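Local atomic coordinates of beta-phenylalanine aminotransferase (PDB entry 4AO9), a protein that catalyses the pyridoxal-5'-phosphate-dependent transfer of the amino group of beta-phenylalanine to a keto-acid acceptor. Residues A94-G102 against G286-S294; R131-R139 against L335-A344. One frame throughout, in Å; residues are numbered along the deposited sequence.

Contact 1: A94-G102 against G286-S294; sequences AEYTAGVYG and GKYIGGGMS. With PLP (pyridoxal-5'-phosphate), chain C.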
loop_
_atom_site.group_PDB
_atom_site.type_symbol
_atom_site.label_atom_id
_atom_site.label_comp_id
_atom_site.label_asym_id
_atom_site.label_seq_id
_atom_site.Cartn_x
_atom_site.Cartn_y
_atom_site.Cartn_z
ATOM N N ALA A 94 10.497 -3.282 17.353
ATOM C CA ALA A 94 11.020 -2.513 16.213
ATOM C C ALA A 94 10.170 -2.602 14.940
ATOM O O ALA A 94 10.650 -3.030 13.878
ATOM C CB ALA A 94 12.493 -2.906 15.941
ATOM N N GLU A 95 8.906 -2.199 15.077
ATOM C CA GLU A 95 7.940 -2.138 13.979
ATOM C C GLU A 95 7.862 -3.447 13.194
ATOM O O GLU A 95 7.788 -3.456 11.965
ATOM C CB GLU A 95 8.213 -0.920 13.091
ATOM C CG GLU A 95 6.981 -0.425 12.315
ATOM C CD GLU A 95 5.869 0.050 13.223
ATOM O OE1 GLU A 95 5.043 -0.775 13.651
ATOM O OE2 GLU A 95 5.806 1.260 13.502
ATOM N N TYR A 96 7.883 -4.555 13.931
ATOM C CA TYR A 96 7.694 -5.878 13.339
ATOM C C TYR A 96 8.700 -6.121 12.215
ATOM O O TYR A 96 8.364 -6.671 11.173
ATOM C CB TYR A 96 6.219 -6.084 12.900
ATOM C CG TYR A 96 5.336 -6.339 14.109
ATOM C CD1 TYR A 96 4.880 -5.284 14.908
ATOM C CD2 TYR A 96 5.022 -7.638 14.497
ATOM C CE1 TYR A 96 4.109 -5.526 16.056
ATOM C CE2 TYR A 96 4.249 -7.883 15.626
ATOM C CZ TYR A 96 3.801 -6.826 16.397
ATOM O OH TYR A 96 3.053 -7.080 17.521
ATOM N N THR A 97 9.939 -5.693 12.483
ATOM C CA THR A 97 11.132 -5.800 11.609
ATOM C C THR A 97 11.364 -4.620 10.666
ATOM O O THR A 97 12.457 -4.485 10.124
ATOM C CB THR A 97 11.269 -7.133 10.804
ATOM O OG1 THR A 97 10.428 -7.091 9.641
ATOM C CG2 THR A 97 10.941 -8.359 11.648
ATOM N N ALA A 98 10.356 -3.771 10.459
ATOM C CA ALA A 98 10.546 -2.603 9.594
ATOM C C ALA A 98 11.508 -1.586 10.212
ATOM O O ALA A 98 12.217 -0.876 9.495
ATOM C CB ALA A 98 9.196 -1.942 9.256
ATOM N N GLY A 99 11.535 -1.534 11.545
ATOM C CA GLY A 99 12.258 -0.488 12.285
ATOM C C GLY A 99 13.697 -0.836 12.638
ATOM O O GLY A 99 14.174 -0.523 13.726
ATOM N N VAL A 100 14.416 -1.447 11.700
ATOM C CA VAL A 100 15.773 -1.922 11.978
ATOM C C VAL A 100 16.741 -0.780 12.301
ATOM O O VAL A 100 17.782 -1.003 12.933
ATOM C CB VAL A 100 16.314 -2.832 10.829
ATOM C CG1 VAL A 100 16.766 -2.008 9.608
ATOM C CG2 VAL A 100 17.442 -3.735 11.338
ATOM N N TYR A 101 16.391 0.435 11.889
ATOM C CA TYR A 101 17.259 1.602 12.091
ATOM C C TYR A 101 17.006 2.293 13.421
ATOM O O TYR A 101 17.678 3.274 13.755
ATOM C CB TYR A 101 17.069 2.610 10.948
ATOM C CG TYR A 101 17.098 1.964 9.586
ATOM C CD1 TYR A 101 18.303 1.638 8.978
ATOM C CD2 TYR A 101 15.909 1.646 8.923
ATOM C CE1 TYR A 101 18.324 1.029 7.719
ATOM C CE2 TYR A 101 15.931 1.030 7.670
ATOM C CZ TYR A 101 17.137 0.737 7.085
ATOM O OH TYR A 101 17.144 0.121 5.851
ATOM N N GLY A 102 16.039 1.782 14.179
ATOM C CA GLY A 102 15.569 2.479 15.371
ATOM C C GLY A 102 14.631 3.621 15.005
ATOM O O GLY A 102 14.223 3.789 13.842
ATOM N N GLY A 286 10.031 -5.982 1.521
ATOM C CA GLY A 286 9.263 -4.943 2.178
ATOM C C GLY A 286 9.901 -4.522 3.474
ATOM O O GLY A 286 11.120 -4.643 3.671
ATOM N N LYS A 287 9.046 -4.020 4.359
ATOM C CA LYS A 287 9.434 -3.567 5.714
ATOM C C LYS A 287 10.683 -2.629 5.656
ATOM O O LYS A 287 10.589 -1.529 5.106
ATOM C CB LYS A 287 9.461 -4.759 6.686
ATOM C CG LYS A 287 7.969 -5.136 6.934
ATOM C CD LYS A 287 7.792 -6.020 8.158
ATOM C CE LYS A 287 6.337 -6.425 8.439
ATOM N NZ LYS A 287 6.063 -7.770 7.881
ATOM N N TYR A 288 11.827 -3.048 6.179
ATOM C CA TYR A 288 12.958 -2.121 6.370
ATOM C C TYR A 288 13.617 -1.576 5.098
ATOM O O TYR A 288 14.372 -0.606 5.155
ATOM C CB TYR A 288 14.045 -2.803 7.212
ATOM C CG TYR A 288 14.798 -3.837 6.395
ATOM C CD1 TYR A 288 14.264 -5.110 6.195
ATOM C CD2 TYR A 288 16.015 -3.525 5.776
ATOM C CE1 TYR A 288 14.919 -6.045 5.417
ATOM C CE2 TYR A 288 16.691 -4.468 4.998
ATOM C CZ TYR A 288 16.130 -5.725 4.834
ATOM O OH TYR A 288 16.776 -6.641 4.045
ATOM N N ILE A 289 13.376 -2.217 3.958
ATOM C CA ILE A 289 14.050 -1.823 2.724
ATOM C C ILE A 289 13.722 -0.378 2.312
ATOM O O ILE A 289 14.536 0.278 1.668
ATOM C CB ILE A 289 13.798 -2.855 1.580
ATOM C CG1 ILE A 289 14.352 -4.243 1.948
ATOM C CG2 ILE A 289 14.401 -2.378 0.267
ATOM C CD1 ILE A 289 15.835 -4.450 1.645
ATOM N N GLY A 290 12.551 0.130 2.718
ATOM C CA GLY A 290 12.183 1.517 2.463
ATOM C C GLY A 290 12.657 2.526 3.496
ATOM O O GLY A 290 12.138 3.634 3.551
ATOM N N GLY A 291 13.629 2.136 4.314
ATOM C CA GLY A 291 14.229 3.044 5.298
ATOM C C GLY A 291 13.318 3.429 6.445
ATOM O O GLY A 291 13.588 4.402 7.160
ATOM N N GLY A 292 12.245 2.664 6.625
ATOM C CA GLY A 292 11.223 2.964 7.615
ATOM C C GLY A 292 9.996 3.638 7.030
ATOM O O GLY A 292 9.012 3.858 7.731
ATOM N N MET A 293 10.043 3.949 5.735
ATOM C CA MET A 293 8.918 4.542 5.028
ATOM C C MET A 293 8.085 3.447 4.351
ATOM O O MET A 293 8.587 2.351 4.122
ATOM C CB MET A 293 9.427 5.527 3.958
ATOM C CG MET A 293 10.423 6.576 4.462
ATOM S SD MET A 293 9.692 7.719 5.644
ATOM C CE MET A 293 8.392 8.461 4.661
ATOM N N SER A 294 6.833 3.753 4.018
ATOM C CA SER A 294 5.953 2.824 3.289
ATOM C C SER A 294 6.697 2.249 2.097
ATOM O O SER A 294 7.316 2.989 1.324
ATOM C CB SER A 294 4.716 3.558 2.780
ATOM O OG SER A 294 5.081 4.558 1.839
HETATM N N1 PLP C . 4.966 -10.947 4.072
HETATM C C2 PLP C . 5.677 -11.089 5.190
HETATM C C2A PLP C . 6.511 -12.364 5.330
HETATM C C3 PLP C . 5.659 -10.092 6.170
HETATM O O3 PLP C . 6.345 -10.254 7.196
HETATM C C4 PLP C . 4.894 -8.925 6.015
HETATM C C4A PLP C . 4.856 -7.786 7.053
HETATM C C5 PLP C . 4.133 -8.846 4.826
HETATM C C6 PLP C . 4.195 -9.872 3.883
HETATM C C5A PLP C . 3.229 -7.634 4.536
HETATM O O4P PLP C . 3.847 -6.428 4.369
HETATM P P PLP C . 2.962 -5.105 4.615
HETATM O O1P PLP C . 2.551 -5.099 6.137
HETATM O O2P PLP C . 1.677 -5.176 3.718
HETATM O O3P PLP C . 3.829 -3.965 4.198
#
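Lys287 runs its aliphatic chain along the loop 96-98 and ends on the cofactor. Lys287 CD lies 3.1 Å from Tyr96 O and 3.2 Å from Thr97 OG1, and Lys287 CB rests 3.8 Å from Ala98 CB. The chain is extended at its middle bonds and turns only at the last one (chi4 97°), which carries NZ to the pyridoxal-5'-phosphate. There Lys287 NZ is covalently bonded to PLP C4A at 1.5 Å. The same nitrogen makes a weak hydrogen bond to the phenolic PLP O3.

The Thr97 hydroxyl beside this chain is itself fixed. Thr97 OG1 donates to Tyr96 O at 2.6 Å, in the carbonyl plane and on a lone pair. Further along, Ala98 O receives a CA-H...O contact from Tyr288, and Val100 CG1 packs against Tyr288 CB. Val100 CG1 also sits over the centre of the Tyr101 ring.

The one hydrogen bond between the loops runs from Tyr101 OH to Tyr288 O at 2.9 Å. The two tyrosine side chains cross at about a right angle. The hydroxyl comes in 38° out of the carbonyl plane, while Gly291 N donates from the opposite face. Gly291 N closes the 3-10 turn at 288-289, and Tyr101 OH ties the same oxygen to the other loop. Tyr288 OH bonds to Ser265. Arg266 donates to Thr97 O, and Thr320 of the second subunit packs on Lys287 and Ala98 and bonds to the cofactor.

Tyr96 O, Thr97 OG1 and Ala98 thus line the lysine chain. A lysine joined to C4A is as in the internal aldimine of this family, although the modelled bond length does not establish a C=N bond. In such enzymes the amino substrate displaces the lysine from C4A during transamination.

Contact 2: R131-R139 against L335-A344; sequences RLARLICER and LTKLFTPEAA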
loop_
_atom_site.group_PDB
_atom_site.type_symbol
_atom_site.label_atom_id
_atom_site.label_comp_id
_atom_site.label_asym_id
_atom_site.label_seq_id
_atom_site.Cartn_x
_atom_site.Cartn_y
_atom_site.Cartn_z
ATOM N N ARG A 131 18.377 4.551 -8.400
ATOM C CA ARG A 131 19.476 4.292 -7.458
ATOM C C ARG A 131 19.093 3.172 -6.495
ATOM O O ARG A 131 19.878 2.257 -6.224
ATOM C CB ARG A 131 19.795 5.547 -6.634
ATOM C CG ARG A 131 20.102 6.802 -7.437
ATOM C CD ARG A 131 20.589 7.891 -6.497
ATOM N NE ARG A 131 21.920 7.590 -5.970
ATOM C CZ ARG A 131 22.527 8.280 -5.008
ATOM N NH1 ARG A 131 21.919 9.317 -4.442
ATOM N NH2 ARG A 131 23.746 7.929 -4.607
ATOM N N LEU A 132 17.871 3.236 -5.978
ATOM C CA LEU A 132 17.430 2.230 -5.029
ATOM C C LEU A 132 17.178 0.900 -5.737
ATOM O O LEU A 132 17.544 -0.151 -5.204
ATOM C CB LEU A 132 16.191 2.699 -4.256
ATOM C CG LEU A 132 15.631 1.718 -3.218
ATOM C CD1 LEU A 132 16.701 1.300 -2.171
ATOM C CD2 LEU A 132 14.373 2.274 -2.520
ATOM N N ALA A 133 16.576 0.934 -6.932
ATOM C CA ALA A 133 16.377 -0.300 -7.693
ATOM C C ALA A 133 17.687 -1.012 -7.972
ATOM O O ALA A 133 17.785 -2.226 -7.753
ATOM C CB ALA A 133 15.631 -0.024 -8.991
ATOM N N ARG A 134 18.692 -0.261 -8.425
ATOM C CA ARG A 134 20.014 -0.840 -8.680
ATOM C C ARG A 134 20.630 -1.444 -7.417
ATOM O O ARG A 134 21.160 -2.559 -7.447
ATOM C CB ARG A 134 20.938 0.212 -9.296
ATOM C CG ARG A 134 22.392 -0.234 -9.388
ATOM C CD ARG A 134 23.228 0.747 -10.172
ATOM N NE ARG A 134 24.578 0.214 -10.331
ATOM C CZ ARG A 134 25.500 0.701 -11.159
ATOM N NH1 ARG A 134 25.234 1.753 -11.927
ATOM N NH2 ARG A 134 26.695 0.124 -11.220
ATOM N N LEU A 135 20.555 -0.706 -6.312
ATOM C CA LEU A 135 21.090 -1.179 -5.041
ATOM C C LEU A 135 20.454 -2.505 -4.637
ATOM O O LEU A 135 21.151 -3.440 -4.230
ATOM C CB LEU A 135 20.860 -0.134 -3.945
ATOM C CG LEU A 135 21.609 -0.391 -2.633
ATOM C CD1 LEU A 135 23.116 -0.212 -2.802
ATOM C CD2 LEU A 135 21.118 0.562 -1.577
ATOM N N ILE A 136 19.136 -2.600 -4.784
ATOM C CA ILE A 136 18.442 -3.815 -4.382
ATOM C C ILE A 136 18.818 -5.002 -5.275
ATOM O O ILE A 136 19.063 -6.104 -4.769
ATOM C CB ILE A 136 16.916 -3.599 -4.338
ATOM C CG1 ILE A 136 16.562 -2.636 -3.197
ATOM C CG2 ILE A 136 16.201 -4.932 -4.184
ATOM C CD1 ILE A 136 15.117 -2.082 -3.298
ATOM N N CYS A 137 18.873 -4.776 -6.587
ATOM C CA CYS A 137 19.250 -5.828 -7.528
ATOM C C CYS A 137 20.670 -6.319 -7.266
ATOM O O CYS A 137 20.959 -7.500 -7.443
ATOM C CB CYS A 137 19.112 -5.345 -8.972
ATOM S SG CYS A 137 17.385 -5.071 -9.477
ATOM N N GLU A 138 21.549 -5.412 -6.856
ATOM C CA GLU A 138 22.934 -5.786 -6.542
ATOM C C GLU A 138 23.023 -6.575 -5.244
ATOM O O GLU A 138 23.836 -7.502 -5.130
ATOM C CB GLU A 138 23.828 -4.550 -6.480
ATOM C CG GLU A 138 24.109 -3.958 -7.839
ATOM C CD GLU A 138 24.833 -2.612 -7.788
ATOM O OE1 GLU A 138 24.936 -1.995 -6.699
ATOM O OE2 GLU A 138 25.264 -2.163 -8.864
ATOM N N ARG A 139 22.198 -6.215 -4.265
ATOM C CA ARG A 139 22.199 -6.877 -2.968
ATOM C C ARG A 139 21.560 -8.258 -3.028
ATOM O O ARG A 139 21.975 -9.172 -2.316
ATOM C CB ARG A 139 21.469 -6.005 -1.945
ATOM C CG ARG A 139 21.548 -6.518 -0.515
ATOM C CD ARG A 139 21.077 -5.446 0.433
ATOM N NE ARG A 139 21.069 -5.874 1.835
ATOM C CZ ARG A 139 21.384 -5.075 2.850
ATOM N NH1 ARG A 139 21.768 -3.820 2.621
ATOM N NH2 ARG A 139 21.319 -5.532 4.092
ATOM N N LEU A 335 20.064 1.567 3.576
ATOM C CA LEU A 335 20.801 0.392 3.133
ATOM C C LEU A 335 22.288 0.648 2.908
ATOM O O LEU A 335 23.107 -0.261 3.104
ATOM C CB LEU A 335 20.159 -0.216 1.884
ATOM C CG LEU A 335 18.733 -0.748 2.092
ATOM C CD1 LEU A 335 18.122 -1.150 0.761
ATOM C CD2 LEU A 335 18.691 -1.904 3.080
ATOM N N THR A 336 22.631 1.869 2.503
ATOM C CA THR A 336 24.043 2.198 2.234
ATOM C C THR A 336 24.800 2.671 3.471
ATOM O O THR A 336 26.002 2.397 3.591
ATOM C CB THR A 336 24.225 3.267 1.137
ATOM O OG1 THR A 336 23.520 4.457 1.493
ATOM C CG2 THR A 336 23.738 2.781 -0.212
ATOM N N LYS A 337 24.115 3.369 4.375
ATOM C CA LYS A 337 24.787 3.995 5.524
ATOM C C LYS A 337 24.664 3.213 6.824
ATOM O O LYS A 337 25.529 3.337 7.706
ATOM C CB LYS A 337 24.301 5.435 5.737
ATOM C CG LYS A 337 24.585 6.366 4.568
ATOM C CD LYS A 337 24.066 7.772 4.829
ATOM C CE LYS A 337 24.325 8.691 3.639
ATOM N NZ LYS A 337 23.969 10.106 3.960
ATOM N N LEU A 338 23.603 2.418 6.956
ATOM C CA LEU A 338 23.298 1.781 8.232
ATOM C C LEU A 338 23.146 0.274 8.144
ATOM O O LEU A 338 23.953 -0.462 8.701
ATOM C CB LEU A 338 22.042 2.404 8.857
ATOM C CG LEU A 338 22.151 3.878 9.247
ATOM C CD1 LEU A 338 20.807 4.421 9.673
ATOM C CD2 LEU A 338 23.192 4.036 10.357
ATOM N N PHE A 339 22.114 -0.193 7.449
ATOM C CA PHE A 339 21.873 -1.627 7.376
ATOM C C PHE A 339 22.458 -2.208 6.107
ATOM O O PHE A 339 21.740 -2.661 5.205
ATOM C CB PHE A 339 20.383 -1.948 7.501
ATOM C CG PHE A 339 20.102 -3.392 7.845
ATOM C CD1 PHE A 339 20.554 -3.936 9.045
ATOM C CD2 PHE A 339 19.392 -4.208 6.969
ATOM C CE1 PHE A 339 20.296 -5.264 9.374
ATOM C CE2 PHE A 339 19.130 -5.540 7.287
ATOM C CZ PHE A 339 19.581 -6.068 8.497
ATOM N N THR A 340 23.786 -2.176 6.051
ATOM C CA THR A 340 24.555 -2.727 4.947
ATOM C C THR A 340 24.525 -4.253 5.017
ATOM O O THR A 340 24.074 -4.812 6.017
ATOM C CB THR A 340 26.017 -2.276 5.086
ATOM O OG1 THR A 340 26.512 -2.698 6.368
ATOM C CG2 THR A 340 26.113 -0.755 4.976
ATOM N N PRO A 341 24.988 -4.940 3.952
ATOM C CA PRO A 341 25.063 -6.394 4.058
ATOM C C PRO A 341 25.908 -6.829 5.263
ATOM O O PRO A 341 25.542 -7.773 5.976
ATOM C CB PRO A 341 25.724 -6.793 2.738
ATOM C CG PRO A 341 25.238 -5.741 1.775
ATOM C CD PRO A 341 25.273 -4.470 2.581
ATOM N N GLU A 342 27.008 -6.121 5.507
ATOM C CA GLU A 342 27.871 -6.411 6.652
ATOM C C GLU A 342 27.138 -6.260 7.987
ATOM O O GLU A 342 27.258 -7.111 8.872
ATOM C CB GLU A 342 29.117 -5.522 6.610
ATOM C CG GLU A 342 30.088 -5.840 5.465
ATOM C CD GLU A 342 29.631 -5.383 4.067
ATOM O OE1 GLU A 342 28.727 -4.521 3.932
ATOM O OE2 GLU A 342 30.207 -5.902 3.082
ATOM N N ALA A 343 26.368 -5.180 8.122
ATOM C CA ALA A 343 25.561 -4.946 9.316
ATOM C C ALA A 343 24.501 -6.022 9.524
ATOM O O ALA A 343 24.215 -6.405 10.662
ATOM C CB ALA A 343 24.925 -3.580 9.250
ATOM N N ALA A 344 23.907 -6.500 8.428
ATOM C CA ALA A 344 22.925 -7.569 8.514
ATOM C C ALA A 344 23.554 -8.844 9.083
ATOM O O ALA A 344 22.954 -9.504 9.937
ATOM C CB ALA A 344 22.281 -7.828 7.147
#
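Helix 129-139 packs on the end of helix 325-337, and its last residue, Arg139, reaches the link to helix 341-365. The arginine chain is extended from CG to NE, with CG anti to the backbone N (chi1 -173°). This carries the guanidinium end-on to one carbonyl oxygen. Arg139 NH1 donates to Phe339 O at 2.8 Å, in the carbonyl plane and on a lone pair. Arg139 NH2 reaches the same Phe339 O at 3.1 Å from above that plane. The oxygen lies near the guanidinium plane, and the two bonds hold the end of the group.

Both faces of the guanidinium meet carbon, which sets how its plane is turned. Pro341 CD lies over one face, 3.6 Å from Arg139 NH1. Leu335 CD2 lies over the other, 3.7 Å from Arg139 NH1.

Earlier on the helix the contact is apolar. Leu135 CD2 packs 3.7 Å from Leu335 CB and touches Thr336 CG2. Leu132 CD1 meets Leu335 CD1 at 4.1 Å, the two side chains crossing at about a right angle. Leu132 and Ile136 also touch strand 145-149.

Phe339, whose carbonyl is gripped, is the centre of an inverse gamma turn. Thr340 follows as the N-cap of helix 341-365, its OG1 accepting from Ala343 N. Together they form a helix, inverse gamma turn, N-cap and helix link, whose turn carbonyl is taken by an arginine at the end of a third helix.

In the fold
Contacts 1 and 2 are neighbours, their centres 14 Å apart, and buried side chains of one pack against those of the other. Tyr288 and Phe339 meet as an edge-to-face ring pair, with Tyr288 CE2 3.4 Å from Phe339 CD2. Tyr101 CE1 packs 3.6 Å from Phe339 CB, and Ile289 CG2 lies 3.6 Å from Ile136 CD1. Tyr288, next to the cofactor lysine, thus rests on the link residue Phe339, and Ile289 on helix 129-139. The segments alternate along the chain. Contact 1 holds pyridoxal-5'-phosphate itself. Contact 2 lies farther from the cofactor, with the Phe339 side chain about 14 Å away between nearest atoms. Both also touch the second subunit.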